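Local coordinates for CaaX farnesyltransferase beta subunit Ram1 (Aspergillus fumigatus, PDB 4L9P), which forms, with an alpha subunit, the zinc-dependent enzyme that farnesylates a cysteine near the C-terminus of target proteins, and probably supplies the peptide-binding part, at residues 165-168 against 169-173; 320-323 against 324-327; 483-487 against 488-492. All blocks are in the same frame, centred on the assembly; numbering follows the deposited sequence.

Contact 1: 165-168 against 169-173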
loop_
_atom_site.group_PDB
_atom_site.type_symbol
_atom_site.label_atom_id
_atom_site.label_comp_id
_atom_site.label_asym_id
_atom_site.label_seq_id
_atom_site.Cartn_x
_atom_site.Cartn_y
_atom_site.Cartn_z
ATOM N N LEU B 165 20.562 -9.207 1.700
ATOM C CA LEU B 165 21.956 -8.990 2.087
ATOM C C LEU B 165 22.873 -10.172 1.739
ATOM O O LEU B 165 24.077 -10.096 2.018
ATOM C CB LEU B 165 22.020 -8.723 3.594
ATOM C CG LEU B 165 21.522 -7.318 3.938
ATOM C CD1 LEU B 165 21.193 -7.243 5.412
ATOM C CD2 LEU B 165 22.571 -6.200 3.576
ATOM N N GLY B 166 22.329 -11.228 1.146
ATOM C CA GLY B 166 23.185 -12.283 0.602
ATOM C C GLY B 166 23.387 -13.451 1.512
ATOM O O GLY B 166 24.304 -14.275 1.232
ATOM N N GLU B 167 22.601 -13.573 2.588
ATOM C CA GLU B 167 22.676 -14.763 3.436
ATOM C C GLU B 167 21.981 -15.957 2.831
ATOM O O GLU B 167 20.984 -15.820 2.082
ATOM C CB GLU B 167 22.106 -14.536 4.825
ATOM C CG GLU B 167 22.724 -13.338 5.522
ATOM C CD GLU B 167 24.131 -13.627 5.973
ATOM O OE1 GLU B 167 24.309 -14.191 7.086
ATOM O OE2 GLU B 167 25.091 -13.309 5.212
ATOM N N ASP B 168 22.469 -17.137 3.219
ATOM C CA ASP B 168 21.786 -18.372 2.867
ATOM C C ASP B 168 20.860 -18.638 4.053
ATOM O O ASP B 168 21.344 -18.811 5.137
ATOM C CB ASP B 168 22.833 -19.503 2.769
ATOM C CG ASP B 168 22.235 -20.853 2.550
ATOM O OD1 ASP B 168 21.018 -21.048 2.560
ATOM O OD2 ASP B 168 23.035 -21.781 2.384
ATOM N N VAL B 169 19.537 -18.623 3.864
ATOM C CA VAL B 169 18.618 -18.812 4.988
ATOM C C VAL B 169 18.091 -20.263 5.079
ATOM O O VAL B 169 17.140 -20.524 5.823
ATOM C CB VAL B 169 17.437 -17.817 4.962
ATOM C CG1 VAL B 169 17.966 -16.360 5.064
ATOM C CG2 VAL B 169 16.600 -17.992 3.704
ATOM N N THR B 170 18.711 -21.181 4.332
ATOM C CA THR B 170 18.398 -22.623 4.404
ATOM C C THR B 170 18.399 -23.116 5.835
ATOM O O THR B 170 17.618 -23.976 6.193
ATOM C CB THR B 170 19.465 -23.466 3.613
ATOM O OG1 THR B 170 19.394 -23.064 2.256
ATOM C CG2 THR B 170 19.164 -24.949 3.694
ATOM N N ARG B 171 19.323 -22.625 6.654
ATOM C CA ARG B 171 19.438 -23.158 8.000
ATOM C C ARG B 171 18.248 -22.836 8.852
ATOM O O ARG B 171 18.126 -23.413 9.907
ATOM C CB ARG B 171 20.702 -22.683 8.694
ATOM C CG ARG B 171 20.751 -21.140 8.875
ATOM C CD ARG B 171 22.127 -20.798 9.468
ATOM N NE ARG B 171 22.427 -19.373 9.399
ATOM C CZ ARG B 171 23.568 -18.835 9.831
ATOM N NH1 ARG B 171 24.526 -19.618 10.364
ATOM N NH2 ARG B 171 23.768 -17.521 9.728
ATOM N N PHE B 172 17.352 -21.947 8.396
ATOM C CA PHE B 172 16.128 -21.643 9.144
ATOM C C PHE B 172 14.959 -22.578 8.807
ATOM O O PHE B 172 13.869 -22.371 9.364
ATOM C CB PHE B 172 15.678 -20.186 8.913
ATOM C CG PHE B 172 16.533 -19.195 9.675
ATOM C CD1 PHE B 172 16.339 -18.972 11.041
ATOM C CD2 PHE B 172 17.553 -18.512 9.062
ATOM C CE1 PHE B 172 17.122 -18.049 11.758
ATOM C CE2 PHE B 172 18.349 -17.619 9.789
ATOM C CZ PHE B 172 18.156 -17.395 11.121
ATOM N N ARG B 173 15.156 -23.566 7.916
ATOM C CA ARG B 173 14.011 -24.415 7.515
ATOM C C ARG B 173 13.269 -25.019 8.705
ATOM O O ARG B 173 12.040 -24.905 8.806
ATOM C CB ARG B 173 14.416 -25.560 6.594
ATOM C CG ARG B 173 14.777 -25.133 5.251
ATOM C CD ARG B 173 15.346 -26.341 4.450
ATOM N NE ARG B 173 15.642 -25.849 3.116
ATOM C CZ ARG B 173 16.212 -26.566 2.194
ATOM N NH1 ARG B 173 16.582 -27.825 2.490
ATOM N NH2 ARG B 173 16.405 -26.004 1.008
HETATM O O HOH W 1 21.128 -17.591 7.674
HETATM O O HOH W 2 21.816 -21.451 5.843
#

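Contact 2: 320-323 against 324-327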
loop_
_atom_site.group_PDB
_atom_site.type_symbol
_atom_site.label_atom_id
_atom_site.label_comp_id
_atom_site.label_asym_id
_atom_site.label_seq_id
_atom_site.Cartn_x
_atom_site.Cartn_y
_atom_site.Cartn_z
ATOM N N ALA B 320 0.484 -5.087 -8.706
ATOM C CA ALA B 320 1.095 -6.406 -8.650
ATOM C C ALA B 320 0.005 -7.465 -8.867
ATOM O O ALA B 320 0.218 -8.448 -9.582
ATOM C CB ALA B 320 1.798 -6.631 -7.269
ATOM N N CYS B 321 -1.179 -7.284 -8.254
ATOM C CA CYS B 321 -2.261 -8.249 -8.477
ATOM C C CYS B 321 -2.660 -8.272 -9.961
ATOM O O CYS B 321 -2.883 -9.367 -10.508
ATOM C CB CYS B 321 -3.468 -7.854 -7.585
ATOM S SG CYS B 321 -4.677 -9.183 -7.507
ATOM N N LEU B 322 -2.749 -7.100 -10.625
ATOM C CA LEU B 322 -3.101 -7.093 -12.074
ATOM C C LEU B 322 -2.068 -7.883 -12.875
ATOM O O LEU B 322 -2.441 -8.625 -13.793
ATOM C CB LEU B 322 -3.160 -5.663 -12.637
ATOM C CG LEU B 322 -4.428 -4.910 -12.236
ATOM C CD1 LEU B 322 -4.279 -3.479 -12.745
ATOM C CD2 LEU B 322 -5.724 -5.520 -12.787
ATOM N N CYS B 323 -0.793 -7.772 -12.493
ATOM C CA CYS B 323 0.245 -8.499 -13.205
ATOM C C CYS B 323 0.248 -9.998 -12.898
ATOM O O CYS B 323 0.988 -10.752 -13.574
ATOM C CB CYS B 323 1.638 -7.861 -12.910
ATOM S SG CYS B 323 1.717 -6.173 -13.672
ATOM N N LEU B 324 -0.494 -10.475 -11.892
ATOM C CA LEU B 324 -0.749 -11.911 -11.755
ATOM C C LEU B 324 -1.853 -12.429 -12.694
ATOM O O LEU B 324 -2.091 -13.661 -12.801
ATOM C CB LEU B 324 -1.210 -12.190 -10.300
ATOM C CG LEU B 324 -0.120 -12.107 -9.272
ATOM C CD1 LEU B 324 -0.758 -12.254 -7.914
ATOM C CD2 LEU B 324 0.885 -13.240 -9.462
ATOM N N LEU B 325 -2.541 -11.520 -13.367
ATOM C CA LEU B 325 -3.664 -11.895 -14.224
ATOM C C LEU B 325 -3.345 -11.992 -15.709
ATOM O O LEU B 325 -4.148 -12.535 -16.478
ATOM C CB LEU B 325 -4.853 -10.931 -14.039
ATOM C CG LEU B 325 -5.232 -10.739 -12.566
ATOM C CD1 LEU B 325 -6.382 -9.707 -12.463
ATOM C CD2 LEU B 325 -5.604 -12.057 -11.890
ATOM N N GLY B 326 -2.226 -11.422 -16.129
ATOM C CA GLY B 326 -1.843 -11.479 -17.548
ATOM C C GLY B 326 -0.630 -10.596 -17.733
ATOM O O GLY B 326 -0.000 -10.187 -16.732
ATOM N N ARG B 327 -0.267 -10.343 -18.997
ATOM C CA ARG B 327 0.930 -9.541 -19.261
ATOM C C ARG B 327 0.675 -8.103 -18.850
ATOM O O ARG B 327 -0.409 -7.567 -19.064
ATOM C CB ARG B 327 1.224 -9.599 -20.755
ATOM C CG ARG B 327 1.663 -10.988 -21.170
ATOM C CD ARG B 327 1.998 -11.029 -22.633
ATOM N NE ARG B 327 2.749 -12.255 -22.960
ATOM C CZ ARG B 327 3.500 -12.434 -24.065
ATOM N NH1 ARG B 327 3.602 -11.495 -25.012
ATOM N NH2 ARG B 327 4.142 -13.587 -24.259
#

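Contact 3: 483-487 against 488-492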
loop_
_atom_site.group_PDB
_atom_site.type_symbol
_atom_site.label_atom_id
_atom_site.label_comp_id
_atom_site.label_asym_id
_atom_site.label_seq_id
_atom_site.Cartn_x
_atom_site.Cartn_y
_atom_site.Cartn_z
ATOM N N GLY B 483 23.207 5.029 -11.143
ATOM C CA GLY B 483 23.332 4.186 -9.981
ATOM C C GLY B 483 24.396 4.751 -9.077
ATOM O O GLY B 483 25.597 4.688 -9.393
ATOM N N VAL B 484 23.978 5.324 -7.944
ATOM C CA VAL B 484 24.897 6.036 -7.024
ATOM C C VAL B 484 25.236 5.231 -5.786
ATOM O O VAL B 484 26.003 5.672 -4.924
ATOM C CB VAL B 484 24.385 7.457 -6.643
ATOM C CG1 VAL B 484 24.147 8.261 -7.903
ATOM C CG2 VAL B 484 23.036 7.379 -5.843
ATOM N N PHE B 485 24.689 4.017 -5.699
ATOM C CA PHE B 485 25.239 3.008 -4.763
ATOM C C PHE B 485 26.618 2.548 -5.330
ATOM O O PHE B 485 26.908 2.753 -6.505
ATOM C CB PHE B 485 24.258 1.811 -4.705
ATOM C CG PHE B 485 23.887 1.294 -6.057
ATOM C CD1 PHE B 485 24.672 0.317 -6.690
ATOM C CD2 PHE B 485 22.767 1.793 -6.725
ATOM C CE1 PHE B 485 24.386 -0.105 -8.009
ATOM C CE2 PHE B 485 22.469 1.382 -8.047
ATOM C CZ PHE B 485 23.284 0.416 -8.675
ATOM N N THR B 486 27.365 1.878 -4.489
ATOM C CA THR B 486 28.586 1.198 -5.021
ATOM C C THR B 486 28.238 -0.271 -5.287
ATOM O O THR B 486 27.223 -0.823 -4.775
ATOM C CB THR B 486 29.729 1.205 -3.999
ATOM O OG1 THR B 486 29.432 0.274 -2.938
ATOM C CG2 THR B 486 30.036 2.614 -3.490
ATOM N N GLU B 487 29.075 -0.978 -6.058
ATOM C CA GLU B 487 28.818 -2.414 -6.219
ATOM C C GLU B 487 28.978 -3.186 -4.929
ATOM O O GLU B 487 28.341 -4.206 -4.758
ATOM C CB GLU B 487 29.711 -2.985 -7.334
ATOM C CG GLU B 487 29.195 -2.473 -8.709
ATOM C CD GLU B 487 27.833 -3.061 -9.007
ATOM O OE1 GLU B 487 27.575 -4.215 -8.562
ATOM O OE2 GLU B 487 27.020 -2.365 -9.670
ATOM N N ASN B 488 29.772 -2.663 -3.989
ATOM C CA ASN B 488 29.848 -3.249 -2.665
ATOM C C ASN B 488 28.488 -3.210 -1.935
ATOM O O ASN B 488 28.283 -3.993 -1.004
ATOM C CB ASN B 488 30.868 -2.529 -1.805
ATOM C CG ASN B 488 32.258 -3.154 -1.863
ATOM O OD1 ASN B 488 32.551 -4.018 -2.691
ATOM N ND2 ASN B 488 33.084 -2.724 -0.928
ATOM N N ASP B 489 27.590 -2.316 -2.349
ATOM C CA ASP B 489 26.230 -2.210 -1.725
ATOM C C ASP B 489 25.230 -3.137 -2.455
ATOM O O ASP B 489 24.024 -3.047 -2.165
ATOM C CB ASP B 489 25.727 -0.764 -1.890
ATOM C CG ASP B 489 26.589 0.264 -1.191
ATOM O OD1 ASP B 489 27.246 -0.045 -0.140
ATOM O OD2 ASP B 489 26.596 1.419 -1.686
ATOM N N ARG B 490 25.640 -3.914 -3.475
ATOM C CA ARG B 490 24.672 -4.697 -4.260
ATOM C C ARG B 490 23.979 -5.785 -3.461
ATOM O O ARG B 490 24.589 -6.563 -2.740
ATOM C CB ARG B 490 25.379 -5.310 -5.504
ATOM C CG ARG B 490 24.374 -6.132 -6.346
ATOM C CD ARG B 490 24.927 -6.534 -7.712
ATOM N NE ARG B 490 25.129 -5.343 -8.549
ATOM C CZ ARG B 490 24.140 -4.717 -9.203
ATOM N NH1 ARG B 490 22.909 -5.260 -9.207
ATOM N NH2 ARG B 490 24.363 -3.576 -9.871
ATOM N N LEU B 491 22.639 -5.771 -3.586
ATOM C CA LEU B 491 21.804 -6.774 -2.949
ATOM C C LEU B 491 21.300 -7.782 -3.950
ATOM O O LEU B 491 21.368 -7.555 -5.168
ATOM C CB LEU B 491 20.583 -6.004 -2.348
ATOM C CG LEU B 491 20.955 -4.953 -1.289
ATOM C CD1 LEU B 491 19.663 -4.204 -0.816
ATOM C CD2 LEU B 491 21.667 -5.590 -0.087
ATOM N N VAL B 492 20.783 -8.902 -3.446
ATOM C CA VAL B 492 20.185 -9.911 -4.306
ATOM C C VAL B 492 18.932 -9.346 -4.967
ATOM O O VAL B 492 18.187 -8.621 -4.329
ATOM C CB VAL B 492 19.895 -11.135 -3.412
ATOM C CG1 VAL B 492 18.950 -12.116 -3.987
ATOM C CG2 VAL B 492 21.216 -11.743 -2.858
HETATM O O HOH W 3 29.876 0.972 -0.321
#

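Contact 1: 165-168 against 169-173
Asp168 lays its carboxylate against Thr170 of the short 3-10 segment that follows, with OD1 closing an Asx turn by accepting the backbone N of Thr170 at 2.9 Å. The same OD1 takes the hydroxyl of Thr170, OG1 lying 2.6 Å away on the syn lone pair, while the amide arrives from above the carboxylate plane, 36° out of it. CG of Asp168 stands anti to its own backbone nitrogen (chi1 174°), which carries OD1 forward over the turn. This turn links helix 151-164 to helix 173-183 of the alpha-alpha toroid, at the surface. The carbonyl of the aspartate is tied to Arg171 by two waters: Asp168 O accepts a hydrogen bond from each water, and the waters accept in turn from NE and from the backbone N of Arg171. Glu167 OE1 stays 4.3 Å from Arg171 NH2, too far for a salt bridge, yet both atoms hydrogen-bond the hydroxyl of Tyr134, which joins the turn to helix 126-135. Val169 packs on Leu159, Leu162 and Cys163 of helix 151-164, and Phe172 reaches Leu44 of the alpha subunit. Thr170 CG2 sits over the centre of the Arg173 guanidinium, 3.6 Å above its plane.

Contact 2: 320-323 against 324-327
Leu322 and Leu325 turn their side chains to neighbouring sides of the helix end, and meet loosely at their branch ends, with CD2 of Leu322 4.3 Å from CD1 of Leu325. Leu325 is folded back on the last turn: CG lies anti to its own carbonyl carbon (chi1 -51°), which sets it 3.4 Å from Cys321 O and leaves CB 3.3 Å from Leu322 O. Leu324, one residue earlier, heads for a different side, its CB 3.3 Å from Cys321 O and its CG beside Ala320 O. There it packs on Met258 and Val259 of helix 251-263, whereas Leu322 faces Leu292 and Val331, and Cys323 faces Pro328 and Val332. The backbone bonds change span here. Leu324 N donates a hydrogen bond to Cys321 O at 3.0 Å and a weak one to Ala320 O, and Leu325 N bonds Leu322 O at 2.9 Å, so bonds of three-residue span take over from those of four. Gly326 then leaves helical geometry with positive phi, its buried N without a partner, and Arg327 occupies the N-cap position of helix 328-335. A helix end with three-residue bonds, followed by a glycine of positive phi, here joins two successive helices of the alpha-alpha toroid.

Contact 3: 483-487 against 488-492
Glu487 and Arg490 form a side-on, two-pronged salt bridge across a short 3-10 turn of the alpha-alpha toroid domain, a turn that begins with a capping-box arrangement of Thr486 and Asp489. NE of Arg490 meets OE1 of Glu487 at 2.7 Å, and NH2 meets OE2 at 2.9 Å. Both oxygens use their syn lone pairs, and the carboxylate and guanidinium planes lie only 10° apart, so the pair is held almost flat with both bonds nearly straight. The two side chains run alongside each other, and the bend of the arginine at chi3 (-66°) brings its NE edge round to the acid. The turn, bridged from Glu487 O to Arg490 N, lies between strand 468-471 and helix 502-513. Thr486 and Asp489 tie its beginning reciprocally: Thr486 N points almost straight at Asp489 OD2, 2.9 Å away and above the carboxylate plane, while Asp489 N bonds Thr486 O at 2.9 Å and, weakly, Thr486 OG1 at 3.2 Å. A water joins Thr486 OG1 to Asp489 OD1 as well.

Further partners fix these groups from outside. Glu487 OE2 also accepts from Ala474 N, Arg490 NH1 donates to Gln445 O, and Asp489 OD1 takes the N of Leu124. Leu411 of helix 403-413 touches Asp489.

Packing centres on Phe485. Its CB lies 3.8 Å from Asp489 OD2, and its CE1 lies 3.9 Å from Arg490 NH2, the ring and guanidinium planes being close to perpendicular, at 87°. Glu487 OE2 stands in the plane of the ring at its edge, so the OE2–NH2 arm of the salt bridge is the part that comes near the ring. One face of that ring is covered by the backbone of Gly483, whose C lies 4.0 Å above the plane, offset toward the rim.

Overall arrangement
Contacts 1 and 3 are neighbours in the fold although far apart in sequence: Leu165 CD2 packs 3.8 Å from Leu491 CD2, and Gly166 CA lies 4.0 Å from Val492 CG2. Arg126 reinforces the junction, its NH2 bonding Leu165 O and its NH1 the carbonyls of Asn488 and Arg490. Contact 2 stands apart, with nearest atoms about 21 Å from contact 1 and about 17 Å from contact 3. The side chain of Ala320 in contact 2 is about 9 Å from the bound isoprenoid analogue, not in contact with it, and touches Tyr255, a residue of the ligand's pocket. None of the three includes a residue of the zinc site formed by Asp365, Cys367 and His433.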